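Transcriptional regulator (Vibrio virus VP882, PDB 7DWM) binds the small molecule 3,5-dimethylpyrazin-2-ol in a PAS-type pocket and probably acts as a DNA-binding transcription factor through a LuxR-type helix-turn-helix domain. Local coordinates at residues L91-Y96 against T231-L236; G99-T104 against G124-D129; N160-E165 against R200-A205; R164-L169 against Y221-K226. All blocks are in the same frame, centred on the assembly; numbering follows the deposited sequence.

How the contacts relate
From the N terminus, the chain first runs through the PAS fold, where contact 2 closes the short loop of a beta hairpin between strands 99-110 and 119-126. Further on, contacts 3 and 4 start from the same stretch, at the beginning of helix 163-172, and share Arg-164 and Glu-165. Contact 3 reaches the end of helix 189-203, and contact 4 the linker after helix 208-217, so both lie in or beside the LuxR-type domain. Contact 1 closes the longest loop: strand 233-236, near the C terminus, returns to the PAS sheet beside strand 88-96, and the other three contacts nest inside this loop. Contacts 1 and 2 touch through neighbouring strands 88-96 and 99-110.

Contact 1. Residues L91-Y96 against T231-L236; sequences LDVHPY and TQVSML. With A1U (3,5-dimethylpyrazin-2-ol), chain C.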
loop_
_atom_site.group_PDB
_atom_site.type_symbol
_atom_site.label_atom_id
_atom_site.label_comp_id
_atom_site.label_asym_id
_atom_site.label_seq_id
_atom_site.Cartn_x
_atom_site.Cartn_y
_atom_site.Cartn_z
ATOM N N LEU A 91 8.514 6.783 -2.167
ATOM C CA LEU A 91 7.557 7.867 -2.301
ATOM C C LEU A 91 8.244 9.004 -3.035
ATOM O O LEU A 91 9.166 9.632 -2.498
ATOM C CB LEU A 91 7.055 8.317 -0.930
ATOM C CG LEU A 91 6.203 9.599 -0.849
ATOM C CD1 LEU A 91 4.896 9.446 -1.615
ATOM C CD2 LEU A 91 5.935 9.978 0.600
ATOM N N ASP A 92 7.810 9.264 -4.259
ATOM C CA ASP A 92 8.355 10.313 -5.109
ATOM C C ASP A 92 7.262 11.348 -5.328
ATOM O O ASP A 92 6.322 11.122 -6.092
ATOM C CB ASP A 92 8.837 9.720 -6.433
ATOM C CG ASP A 92 10.324 9.369 -6.433
ATOM O OD1 ASP A 92 11.182 10.270 -6.395
ATOM O OD2 ASP A 92 10.667 8.187 -6.497
ATOM N N VAL A 93 7.376 12.484 -4.655
ATOM C CA VAL A 93 6.457 13.592 -4.860
ATOM C C VAL A 93 7.198 14.649 -5.665
ATOM O O VAL A 93 8.197 15.221 -5.197
ATOM C CB VAL A 93 5.932 14.150 -3.530
ATOM C CG1 VAL A 93 4.963 15.286 -3.791
ATOM C CG2 VAL A 93 5.250 13.041 -2.741
ATOM N N HIS A 94 6.712 14.905 -6.880
ATOM C CA HIS A 94 7.492 15.690 -7.826
ATOM C C HIS A 94 6.580 16.522 -8.708
ATOM O O HIS A 94 5.446 16.115 -8.990
ATOM C CB HIS A 94 8.365 14.793 -8.716
ATOM C CG HIS A 94 9.529 14.182 -8.007
ATOM N ND1 HIS A 94 10.672 14.887 -7.702
ATOM C CD2 HIS A 94 9.730 12.926 -7.549
ATOM C CE1 HIS A 94 11.525 14.095 -7.079
ATOM N NE2 HIS A 94 10.979 12.897 -6.976
ATOM N N PRO A 95 7.050 17.681 -9.173
ATOM C CA PRO A 95 6.367 18.413 -10.256
ATOM C C PRO A 95 6.665 17.775 -11.611
ATOM O O PRO A 95 7.496 18.225 -12.399
ATOM C CB PRO A 95 6.957 19.820 -10.131
ATOM C CG PRO A 95 8.338 19.585 -9.620
ATOM C CD PRO A 95 8.253 18.388 -8.703
ATOM N N TYR A 96 5.963 16.679 -11.889
ATOM C CA TYR A 96 6.152 15.957 -13.132
ATOM C C TYR A 96 5.653 16.800 -14.308
ATOM O O TYR A 96 5.041 17.859 -14.138
ATOM C CB TYR A 96 5.435 14.608 -13.075
ATOM C CG TYR A 96 5.954 13.692 -11.982
ATOM C CD1 TYR A 96 7.233 13.154 -12.047
ATOM C CD2 TYR A 96 5.166 13.371 -10.884
ATOM C CE1 TYR A 96 7.710 12.320 -11.052
ATOM C CE2 TYR A 96 5.635 12.541 -9.884
ATOM C CZ TYR A 96 6.907 12.018 -9.974
ATOM O OH TYR A 96 7.378 11.192 -8.980
ATOM N N THR A 231 6.237 20.268 -2.068
ATOM C CA THR A 231 7.667 20.228 -1.791
ATOM C C THR A 231 8.203 18.902 -2.301
ATOM O O THR A 231 7.615 17.846 -2.040
ATOM C CB THR A 231 7.997 20.410 -0.294
ATOM O OG1 THR A 231 7.948 19.142 0.375
ATOM C CG2 THR A 231 7.027 21.384 0.381
ATOM N N GLN A 232 9.313 18.956 -3.022
ATOM C CA GLN A 232 9.805 17.835 -3.810
ATOM C C GLN A 232 10.515 16.832 -2.905
ATOM O O GLN A 232 11.447 17.202 -2.182
ATOM C CB GLN A 232 10.750 18.361 -4.888
ATOM C CG GLN A 232 10.894 17.511 -6.121
ATOM C CD GLN A 232 11.908 18.106 -7.075
ATOM O OE1 GLN A 232 12.470 17.421 -7.930
ATOM N NE2 GLN A 232 12.149 19.399 -6.926
ATOM N N VAL A 233 10.089 15.562 -2.932
ATOM C CA VAL A 233 10.709 14.534 -2.098
ATOM C C VAL A 233 10.877 13.245 -2.891
ATOM O O VAL A 233 10.147 12.962 -3.844
ATOM C CB VAL A 233 9.921 14.237 -0.788
ATOM C CG1 VAL A 233 9.576 15.523 -0.030
ATOM C CG2 VAL A 233 8.667 13.431 -1.068
ATOM N N SER A 234 11.823 12.432 -2.437
ATOM C CA SER A 234 11.867 11.012 -2.765
ATOM C C SER A 234 12.455 10.294 -1.566
ATOM O O SER A 234 13.605 10.541 -1.199
ATOM C CB SER A 234 12.719 10.750 -4.003
ATOM O OG SER A 234 14.088 10.731 -3.669
ATOM N N MET A 235 11.676 9.405 -0.968
ATOM C CA MET A 235 12.003 8.792 0.310
ATOM C C MET A 235 11.730 7.300 0.228
ATOM O O MET A 235 10.696 6.885 -0.303
ATOM C CB MET A 235 11.148 9.367 1.447
ATOM C CG MET A 235 11.404 10.812 1.822
ATOM S SD MET A 235 10.116 11.334 2.974
ATOM C CE MET A 235 10.436 10.224 4.341
ATOM N N LEU A 236 12.619 6.488 0.791
ATOM C CA LEU A 236 12.335 5.065 0.819
ATOM C C LEU A 236 11.423 4.793 2.003
ATOM O O LEU A 236 11.628 5.330 3.096
ATOM C CB LEU A 236 13.624 4.240 0.905
ATOM C CG LEU A 236 14.808 4.628 1.798
ATOM C CD1 LEU A 236 14.555 4.361 3.278
ATOM C CD2 LEU A 236 16.059 3.888 1.332
HETATM C CAB A1U C . 11.871 8.529 -9.528
HETATM C CAC A1U C . 11.510 8.691 -10.888
HETATM C CAE A1U C . 12.933 6.915 -11.450
HETATM C CAF A1U C . 13.235 6.830 -10.074
HETATM C CAG A1U C . 10.530 9.766 -11.273
HETATM C CAH A1U C . 13.535 6.003 -12.475
HETATM N NAA A1U C . 12.751 7.590 -9.092
HETATM N NAD A1U C . 12.057 7.866 -11.828
HETATM O OAI A1U C . 14.154 5.821 -9.726
#
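Strand 233-236 extends the PAS-fold sheet by pairing antiparallel with strand 88-96, and the side chains alternate between its two faces. Leu-91, Val-93, Val-233 and Met-235 share one face. There Val-93 and Val-233 lie side by side and point the same way, CB of Val-93 being 3.7 Å from CG2 of Val-233; this CG2 takes the crowded position between backbone N and carbonyl carbon. Leu-91, Val-233 and Met-235 also pack on Ala-137 and Leu-141 of the second subunit, so this face is part of the dimer contact.

Asp-92 and Ser-234 share the other face, where Asp-92 borders the ligand. The Asp-92 carboxylate approaches 3,5-dimethylpyrazin-2-ol, with OD2 3.3 Å from ring carbon CAB, and on its other oxygen, OD1, whose place is less certain, it accepts a hydrogen bond from NE2 of His-94 at 2.7 Å. Such a bond would favour an ionised carboxylate. The His-94 ring crosses the Gln-232 side chain at about a right angle, ND1 of His-94 near CG of Gln-232. CB of His-94 sits over one face of the Tyr-96 ring, offset toward the rim, while the edge of that ring meets the ligand methyl CAG.

Two pairs of backbone bonds hold the register, Leu-91 with Met-235 and Val-93 with Val-233; the straightest runs from N of Val-233 to O of Val-93, 3.0 Å at 159°. The hydroxyl OH of Tyr-96 donates to O of Asp-92 at 3.1 Å, from above the carbonyl plane.

Contact 2. Residues G99-T104 against G124-D129; sequences GWRVFT and GQDLTD
The beta hairpin of strands 99-110 and 119-126 in the PAS fold ends here, where the second strand passes into helix 127-139. Thr-104 and Gln-125 form an antiparallel hydrogen-bonded pair, N of Thr-104 lying 2.9 Å from O of Gln-125, and Gln-125 N returns a bond to Thr-104 O. The next link already belongs to the helix start: N of Leu-127 donates to O of Val-102 at 2.9 Å, nearly along the C=O axis.

Asp-126 is the hub. Its CG is anti to the backbone N (chi1 -168°), and its CA lies 3.6 Å above the centre of the Phe-103 ring, with carboxylate and ring only 11° from parallel. Arg-101, bent at chi2 and chi3, brings NH2 to the syn lone pair of OD1 of Asp-126, in the guanidinium plane, for a salt bridge of 2.5 Å, and its NE adds weak bonds to the same carboxylate. OD2 of Asp-126 accepts from OG1 of Thr-128 at 3.1 Å and, weakly, from Thr-128 N. CB of Thr-128 merely covers one guanidinium face, whereas the carboxylate bonds its edge. Asp-126 thereby joins strand and helix, in the manner of an aspartate N-cap at a strand-to-helix junction.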
loop_
_atom_site.group_PDB
_atom_site.type_symbol
_atom_site.label_atom_id
_atom_site.label_comp_id
_atom_site.label_asym_id
_atom_site.label_seq_id
_atom_site.Cartn_x
_atom_site.Cartn_y
_atom_site.Cartn_z
ATOM N N GLY A 99 2.211 18.539 -13.958
ATOM C CA GLY A 99 1.800 18.983 -12.643
ATOM C C GLY A 99 2.431 18.160 -11.532
ATOM O O GLY A 99 3.137 17.178 -11.758
ATOM N N TRP A 100 2.190 18.616 -10.307
ATOM C CA TRP A 100 2.671 17.891 -9.141
ATOM C C TRP A 100 1.900 16.588 -8.979
ATOM O O TRP A 100 0.673 16.553 -9.106
ATOM C CB TRP A 100 2.525 18.743 -7.881
ATOM C CG TRP A 100 3.623 19.744 -7.699
ATOM C CD1 TRP A 100 3.699 20.987 -8.259
ATOM C CD2 TRP A 100 4.804 19.591 -6.900
ATOM N NE1 TRP A 100 4.854 21.615 -7.860
ATOM C CE2 TRP A 100 5.549 20.780 -7.024
ATOM C CE3 TRP A 100 5.303 18.565 -6.092
ATOM C CZ2 TRP A 100 6.766 20.971 -6.372
ATOM C CZ3 TRP A 100 6.511 18.757 -5.442
ATOM C CH2 TRP A 100 7.229 19.950 -5.588
ATOM N N ARG A 101 2.625 15.512 -8.683
ATOM C CA ARG A 101 2.000 14.226 -8.424
ATOM C C ARG A 101 2.731 13.521 -7.291
ATOM O O ARG A 101 3.909 13.783 -7.001
ATOM C CB ARG A 101 1.976 13.317 -9.668
ATOM C CG ARG A 101 1.293 13.900 -10.903
ATOM C CD ARG A 101 -0.201 14.116 -10.691
ATOM N NE ARG A 101 -0.997 12.917 -10.932
ATOM C CZ ARG A 101 -2.302 12.929 -11.184
ATOM N NH1 ARG A 101 -2.961 14.081 -11.228
ATOM N NH2 ARG A 101 -2.952 11.792 -11.389
ATOM N N VAL A 102 1.996 12.606 -6.667
ATOM C CA VAL A 102 2.464 11.765 -5.575
ATOM C C VAL A 102 2.558 10.354 -6.140
ATOM O O VAL A 102 1.546 9.655 -6.257
ATOM C CB VAL A 102 1.521 11.818 -4.368
ATOM C CG1 VAL A 102 2.059 10.969 -3.226
ATOM C CG2 VAL A 102 1.295 13.256 -3.921
ATOM N N PHE A 103 3.757 9.931 -6.519
ATOM C CA PHE A 103 3.953 8.591 -7.035
ATOM C C PHE A 103 4.584 7.697 -5.979
ATOM O O PHE A 103 5.271 8.150 -5.061
ATOM C CB PHE A 103 4.836 8.611 -8.285
ATOM C CG PHE A 103 4.064 8.596 -9.567
ATOM C CD1 PHE A 103 4.137 7.509 -10.421
ATOM C CD2 PHE A 103 3.264 9.669 -9.920
ATOM C CE1 PHE A 103 3.424 7.492 -11.606
ATOM C CE2 PHE A 103 2.548 9.658 -11.102
ATOM C CZ PHE A 103 2.630 8.569 -11.947
ATOM N N THR A 104 4.331 6.408 -6.133
ATOM C CA THR A 104 5.108 5.353 -5.507
ATOM C C THR A 104 5.963 4.712 -6.589
ATOM O O THR A 104 5.431 4.226 -7.592
ATOM C CB THR A 104 4.171 4.337 -4.852
ATOM O OG1 THR A 104 3.612 4.900 -3.657
ATOM C CG2 THR A 104 4.872 3.019 -4.561
ATOM N N GLY A 124 6.419 2.577 -11.192
ATOM C CA GLY A 124 5.825 3.806 -10.674
ATOM C C GLY A 124 4.306 3.717 -10.685
ATOM O O GLY A 124 3.710 3.328 -11.690
ATOM N N GLN A 125 3.699 4.080 -9.559
ATOM C CA GLN A 125 2.247 4.047 -9.412
ATOM C C GLN A 125 1.738 5.416 -8.983
ATOM O O GLN A 125 2.210 5.976 -7.989
ATOM C CB GLN A 125 1.820 2.986 -8.392
ATOM C CG GLN A 125 2.462 1.622 -8.593
ATOM C CD GLN A 125 1.720 0.519 -7.867
ATOM O OE1 GLN A 125 2.303 -0.222 -7.077
ATOM N NE2 GLN A 125 0.422 0.405 -8.131
ATOM N N ASP A 126 0.770 5.942 -9.734
ATOM C CA ASP A 126 0.181 7.248 -9.452
ATOM C C ASP A 126 -0.807 7.126 -8.299
ATOM O O ASP A 126 -1.900 6.572 -8.458
ATOM C CB ASP A 126 -0.502 7.805 -10.697
ATOM C CG ASP A 126 -0.881 9.267 -10.549
ATOM O OD1 ASP A 126 -1.503 9.817 -11.481
ATOM O OD2 ASP A 126 -0.559 9.868 -9.501
ATOM N N LEU A 127 -0.425 7.651 -7.140
ATOM C CA LEU A 127 -1.221 7.548 -5.926
ATOM C C LEU A 127 -2.286 8.631 -5.789
ATOM O O LEU A 127 -3.195 8.470 -4.971
ATOM C CB LEU A 127 -0.311 7.568 -4.697
ATOM C CG LEU A 127 0.493 6.284 -4.488
ATOM C CD1 LEU A 127 0.856 6.133 -3.027
ATOM C CD2 LEU A 127 -0.278 5.063 -4.982
ATOM N N THR A 128 -2.193 9.726 -6.548
ATOM C CA THR A 128 -3.061 10.881 -6.311
ATOM C C THR A 128 -4.543 10.543 -6.472
ATOM O O THR A 128 -5.343 10.767 -5.557
ATOM C CB THR A 128 -2.673 12.011 -7.268
ATOM O OG1 THR A 128 -2.940 11.600 -8.615
ATOM C CG2 THR A 128 -1.195 12.337 -7.141
ATOM N N ASP A 129 -4.935 10.015 -7.633
ATOM C CA ASP A 129 -6.346 9.709 -7.873
ATOM C C ASP A 129 -6.793 8.462 -7.113
ATOM O O ASP A 129 -7.886 8.426 -6.516
ATOM C CB ASP A 129 -6.603 9.550 -9.373
ATOM C CG ASP A 129 -5.781 8.434 -9.993
ATOM O OD1 ASP A 129 -4.680 8.149 -9.475
ATOM O OD2 ASP A 129 -6.238 7.844 -10.995
#

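Contact 3. Residues N160-E165 against R200-A205; sequences NLTERE and RNKFGA
The firm part of this contact is the ammonium of Lys-202. The side chain leaves helix 189-203 fully extended beyond CG and crosses Glu-165 at about a right angle. NZ of Lys-202 donates to O of Asn-160 at 2.7 Å, from above the carbonyl plane, and to OE2 of Glu-165 at 2.8 Å, on its syn lone pair, a salt bridge. The same OE2 accepts from N of Thr-162 at 3.0 Å, met from above the carboxylate plane and nearly straight at 175°. N of Glu-165 in turn donates to OG1 of Thr-162 at 3.2 Å, completing a capping box at the start of helix 163-172.

On the buried side the touch is lighter: CD2 of Leu-161 lies 4.2 Å from CE2 of Phe-203, whose ring meets Tyr-220 edge-to-face. Asn-160 and Thr-162 form the solvent side. Just beyond Phe-203, a Schellman motif with Gly-204 at positive phi ends helix 189-203.

The other oxygen of Glu-165 has a salt bridge to Arg-198. With two cations and a backbone N-H on one carboxylate, Glu-165 is probably ionised, a charge cluster tying the first helix of the LuxR-type domain to helix 189-203.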
loop_
_atom_site.group_PDB
_atom_site.type_symbol
_atom_site.label_atom_id
_atom_site.label_comp_id
_atom_site.label_asym_id
_atom_site.label_seq_id
_atom_site.Cartn_x
_atom_site.Cartn_y
_atom_site.Cartn_z
ATOM N N ASN A 160 -11.841 25.872 7.972
ATOM C CA ASN A 160 -10.544 26.373 7.515
ATOM C C ASN A 160 -9.524 26.227 8.638
ATOM O O ASN A 160 -9.253 27.172 9.380
ATOM C CB ASN A 160 -10.665 27.828 7.045
ATOM C CG ASN A 160 -11.509 27.970 5.793
ATOM O OD1 ASN A 160 -12.738 27.899 5.847
ATOM N ND2 ASN A 160 -10.853 28.175 4.656
ATOM N N LEU A 161 -8.952 25.033 8.761
ATOM C CA LEU A 161 -7.874 24.836 9.718
ATOM C C LEU A 161 -6.604 25.512 9.219
ATOM O O LEU A 161 -6.275 25.459 8.029
ATOM C CB LEU A 161 -7.612 23.346 9.934
ATOM C CG LEU A 161 -8.790 22.441 10.294
ATOM C CD1 LEU A 161 -8.316 21.005 10.440
ATOM C CD2 LEU A 161 -9.466 22.915 11.568
ATOM N N THR A 162 -5.889 26.156 10.137
ATOM C CA THR A 162 -4.595 26.730 9.816
ATOM C C THR A 162 -3.560 25.618 9.661
ATOM O O THR A 162 -3.848 24.430 9.836
ATOM C CB THR A 162 -4.178 27.734 10.888
ATOM O OG1 THR A 162 -3.757 27.033 12.065
ATOM C CG2 THR A 162 -5.340 28.651 11.233
ATOM N N GLU A 163 -2.328 26.007 9.331
ATOM C CA GLU A 163 -1.281 25.012 9.125
ATOM C C GLU A 163 -0.914 24.317 10.431
ATOM O O GLU A 163 -0.853 23.081 10.495
ATOM C CB GLU A 163 -0.054 25.672 8.496
ATOM C CG GLU A 163 -0.221 25.990 7.017
ATOM C CD GLU A 163 1.097 26.011 6.267
ATOM O OE1 GLU A 163 1.087 25.766 5.043
ATOM O OE2 GLU A 163 2.142 26.273 6.901
ATOM N N ARG A 164 -0.696 25.094 11.495
ATOM C CA ARG A 164 -0.383 24.486 12.783
ATOM C C ARG A 164 -1.558 23.671 13.306
ATOM O O ARG A 164 -1.364 22.609 13.907
ATOM C CB ARG A 164 0.019 25.553 13.801
ATOM C CG ARG A 164 0.208 24.999 15.212
ATOM C CD ARG A 164 0.552 26.084 16.210
ATOM N NE ARG A 164 1.718 26.851 15.786
ATOM C CZ ARG A 164 2.114 27.982 16.355
ATOM N NH1 ARG A 164 3.188 28.613 15.901
ATOM N NH2 ARG A 164 1.439 28.485 17.379
ATOM N N GLU A 165 -2.785 24.149 13.081
ATOM C CA GLU A 165 -3.959 23.385 13.488
ATOM C C GLU A 165 -4.051 22.077 12.718
ATOM O O GLU A 165 -4.424 21.041 13.280
ATOM C CB GLU A 165 -5.223 24.220 13.287
ATOM C CG GLU A 165 -5.436 25.268 14.374
ATOM C CD GLU A 165 -6.392 26.373 13.957
ATOM O OE1 GLU A 165 -6.537 27.346 14.725
ATOM O OE2 GLU A 165 -7.003 26.269 12.870
ATOM N N ARG A 200 -11.252 22.301 17.989
ATOM C CA ARG A 200 -12.516 21.825 18.538
ATOM C C ARG A 200 -13.660 22.775 18.209
ATOM O O ARG A 200 -14.722 22.352 17.740
ATOM C CB ARG A 200 -12.374 21.651 20.050
ATOM C CG ARG A 200 -13.293 20.619 20.650
ATOM C CD ARG A 200 -13.486 20.885 22.129
ATOM N NE ARG A 200 -14.405 21.993 22.367
ATOM C CZ ARG A 200 -14.141 23.025 23.161
ATOM N NH1 ARG A 200 -12.981 23.094 23.799
ATOM N NH2 ARG A 200 -15.039 23.990 23.317
ATOM N N ASN A 201 -13.457 24.073 18.452
ATOM C CA ASN A 201 -14.528 25.032 18.199
ATOM C C ASN A 201 -14.826 25.154 16.711
ATOM O O ASN A 201 -15.985 25.336 16.321
ATOM C CB ASN A 201 -14.175 26.388 18.804
ATOM C CG ASN A 201 -14.516 26.460 20.278
ATOM O OD1 ASN A 201 -15.352 25.698 20.767
ATOM N ND2 ASN A 201 -13.869 27.371 20.994
ATOM N N LYS A 202 -13.798 25.061 15.862
ATOM C CA LYS A 202 -14.048 25.069 14.425
ATOM C C LYS A 202 -14.886 23.869 13.999
ATOM O O LYS A 202 -15.701 23.976 13.077
ATOM C CB LYS A 202 -12.725 25.105 13.662
ATOM C CG LYS A 202 -12.150 26.504 13.534
ATOM C CD LYS A 202 -10.854 26.525 12.744
ATOM C CE LYS A 202 -10.218 27.904 12.811
ATOM N NZ LYS A 202 -9.016 28.026 11.943
ATOM N N PHE A 203 -14.701 22.721 14.653
ATOM C CA PHE A 203 -15.529 21.556 14.360
ATOM C C PHE A 203 -16.914 21.650 14.986
ATOM O O PHE A 203 -17.824 20.930 14.559
ATOM C CB PHE A 203 -14.847 20.277 14.849
ATOM C CG PHE A 203 -13.905 19.675 13.851
ATOM C CD1 PHE A 203 -14.285 18.583 13.090
ATOM C CD2 PHE A 203 -12.638 20.204 13.673
ATOM C CE1 PHE A 203 -13.415 18.026 12.169
ATOM C CE2 PHE A 203 -11.764 19.653 12.755
ATOM C CZ PHE A 203 -12.153 18.562 12.002
ATOM N N GLY A 204 -17.092 22.517 15.979
ATOM C CA GLY A 204 -18.322 22.545 16.740
ATOM C C GLY A 204 -18.411 21.480 17.804
ATOM O O GLY A 204 -19.503 21.221 18.319
ATOM N N ALA A 205 -17.291 20.850 18.148
ATOM C CA ALA A 205 -17.292 19.777 19.128
ATOM C C ALA A 205 -17.295 20.339 20.544
ATOM O O ALA A 205 -16.806 21.443 20.803
ATOM C CB ALA A 205 -16.081 18.867 18.926
#

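Contact 4. Residues R164-L169 against Y221-K226; sequences REELVL and YSMVPK
Glu-166 lies across Met-223 and reaches the backbone at Lys-226, its extended chain crossing both Met-223 and Lys-226 obliquely. Its CG stands 3.9 Å from SD of Met-223, and CE of that methionine approaches the backbone O of Glu-166 at 3.6 Å. Met-223 reaches this place with CG anti to its backbone N (chi1 174°) and then bends at chi2 and chi3, which brings the thioether obliquely across CB and CG of Glu-166.

The polar end is used differently. OE1 of Glu-166 accepts from N of Lys-226 on its syn lone pair, at 2.7 Å and almost perfectly straight (178°). It is the one hydrogen bond across the two segments, and it joins the helix side chain to the linker backbone. The ammonium of Lys-226 takes no part in it: CG occupies the crowded position at chi1, and the chain bends at chi3 and chi4, so that NZ stays 6.7 Å from OE1 of Glu-166. On the next residue, CD1 of Leu-167 meets CB of Pro-225 at 3.6 Å, the two side chains crossing at about a right angle.

Helix 163-172 is thus flanked by the irregular linker that follows helix 208-217 and leads to strand 233-236. Met-223 and Pro-225 pack also on Phe-170 of helix 163-172, Leu-167 reaches Leu-185 of helix 178-185, and Leu-142 of the second subunit touches both Leu-167 and Pro-225.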
loop_
_atom_site.group_PDB
_atom_site.type_symbol
_atom_site.label_atom_id
_atom_site.label_comp_id
_atom_site.label_asym_id
_atom_site.label_seq_id
_atom_site.Cartn_x
_atom_site.Cartn_y
_atom_site.Cartn_z
ATOM N N ARG A 164 -0.696 25.094 11.495
ATOM C CA ARG A 164 -0.383 24.486 12.783
ATOM C C ARG A 164 -1.558 23.671 13.306
ATOM O O ARG A 164 -1.364 22.609 13.907
ATOM C CB ARG A 164 0.019 25.553 13.801
ATOM C CG ARG A 164 0.208 24.999 15.212
ATOM C CD ARG A 164 0.552 26.084 16.210
ATOM N NE ARG A 164 1.718 26.851 15.786
ATOM C CZ ARG A 164 2.114 27.982 16.355
ATOM N NH1 ARG A 164 3.188 28.613 15.901
ATOM N NH2 ARG A 164 1.439 28.485 17.379
ATOM N N GLU A 165 -2.785 24.149 13.081
ATOM C CA GLU A 165 -3.959 23.385 13.488
ATOM C C GLU A 165 -4.051 22.077 12.718
ATOM O O GLU A 165 -4.424 21.041 13.280
ATOM C CB GLU A 165 -5.223 24.220 13.287
ATOM C CG GLU A 165 -5.436 25.268 14.374
ATOM C CD GLU A 165 -6.392 26.373 13.957
ATOM O OE1 GLU A 165 -6.537 27.346 14.725
ATOM O OE2 GLU A 165 -7.003 26.269 12.870
ATOM N N GLU A 166 -3.704 22.103 11.429
ATOM C CA GLU A 166 -3.662 20.871 10.649
ATOM C C GLU A 166 -2.642 19.892 11.217
ATOM O O GLU A 166 -2.913 18.689 11.309
ATOM C CB GLU A 166 -3.364 21.185 9.184
ATOM C CG GLU A 166 -4.584 21.663 8.408
ATOM C CD GLU A 166 -4.376 21.644 6.905
ATOM O OE1 GLU A 166 -3.217 21.782 6.461
ATOM O OE2 GLU A 166 -5.374 21.493 6.169
ATOM N N LEU A 167 -1.460 20.386 11.599
ATOM C CA LEU A 167 -0.453 19.513 12.204
ATOM C C LEU A 167 -0.964 18.913 13.514
ATOM O O LEU A 167 -0.857 17.698 13.754
ATOM C CB LEU A 167 0.835 20.296 12.447
ATOM C CG LEU A 167 2.024 20.025 11.524
ATOM C CD1 LEU A 167 1.759 20.581 10.140
ATOM C CD2 LEU A 167 3.293 20.627 12.099
ATOM N N VAL A 168 -1.507 19.771 14.382
ATOM C CA VAL A 168 -2.013 19.328 15.675
ATOM C C VAL A 168 -3.089 18.269 15.491
ATOM O O VAL A 168 -3.107 17.260 16.202
ATOM C CB VAL A 168 -2.532 20.530 16.489
ATOM C CG1 VAL A 168 -3.310 20.056 17.708
ATOM C CG2 VAL A 168 -1.375 21.422 16.909
ATOM N N LEU A 169 -3.994 18.470 14.532
ATOM C CA LEU A 169 -5.060 17.496 14.319
ATOM C C LEU A 169 -4.524 16.199 13.720
ATOM O O LEU A 169 -4.979 15.110 14.089
ATOM C CB LEU A 169 -6.149 18.092 13.427
ATOM C CG LEU A 169 -7.395 17.218 13.281
ATOM C CD1 LEU A 169 -8.054 17.056 14.634
ATOM C CD2 LEU A 169 -8.359 17.823 12.278
ATOM N N TYR A 221 -8.959 11.784 8.872
ATOM C CA TYR A 221 -7.816 10.899 9.077
ATOM C C TYR A 221 -6.924 10.834 7.845
ATOM O O TYR A 221 -5.721 10.575 7.965
ATOM C CB TYR A 221 -8.273 9.492 9.463
ATOM C CG TYR A 221 -7.122 8.633 9.937
ATOM C CD1 TYR A 221 -6.433 7.810 9.055
ATOM C CD2 TYR A 221 -6.703 8.673 11.260
ATOM C CE1 TYR A 221 -5.370 7.038 9.480
ATOM C CE2 TYR A 221 -5.642 7.904 11.695
ATOM C CZ TYR A 221 -4.978 7.088 10.801
ATOM O OH TYR A 221 -3.921 6.320 11.231
ATOM N N SER A 222 -7.483 11.075 6.664
ATOM C CA SER A 222 -6.738 11.029 5.415
ATOM C C SER A 222 -6.190 12.390 5.022
ATOM O O SER A 222 -5.614 12.525 3.938
ATOM C CB SER A 222 -7.613 10.478 4.290
ATOM O OG SER A 222 -8.654 11.381 3.961
ATOM N N MET A 223 -6.360 13.395 5.872
ATOM C CA MET A 223 -5.860 14.724 5.569
ATOM C C MET A 223 -4.345 14.783 5.701
ATOM O O MET A 223 -3.753 14.239 6.635
ATOM C CB MET A 223 -6.500 15.759 6.490
ATOM C CG MET A 223 -5.917 17.155 6.342
ATOM S SD MET A 223 -5.470 17.936 7.903
ATOM C CE MET A 223 -3.898 17.155 8.241
ATOM N N VAL A 224 -3.720 15.445 4.741
ATOM C CA VAL A 224 -2.293 15.741 4.765
ATOM C C VAL A 224 -2.142 17.221 5.083
ATOM O O VAL A 224 -2.835 18.043 4.468
ATOM C CB VAL A 224 -1.615 15.404 3.422
ATOM C CG1 VAL A 224 -0.108 15.523 3.545
ATOM C CG2 VAL A 224 -2.010 14.023 2.961
ATOM N N PRO A 225 -1.307 17.597 6.041
ATOM C CA PRO A 225 -1.178 19.017 6.364
ATOM C C PRO A 225 -0.669 19.757 5.134
ATOM O O PRO A 225 0.302 19.347 4.496
ATOM C CB PRO A 225 -0.165 19.034 7.516
ATOM C CG PRO A 225 -0.217 17.647 8.096
ATOM C CD PRO A 225 -0.526 16.734 6.944
ATOM N N LYS A 226 -1.347 20.857 4.809
ATOM C CA LYS A 226 -1.065 21.580 3.575
ATOM C C LYS A 226 0.336 22.184 3.554
ATOM O O LYS A 226 0.841 22.515 2.475
ATOM C CB LYS A 226 -2.147 22.633 3.338
ATOM C CG LYS A 226 -1.926 23.962 4.008
ATOM C CD LYS A 226 -2.698 25.036 3.276
ATOM C CE LYS A 226 -2.284 25.091 1.815
ATOM N NZ LYS A 226 -1.046 25.909 1.647
#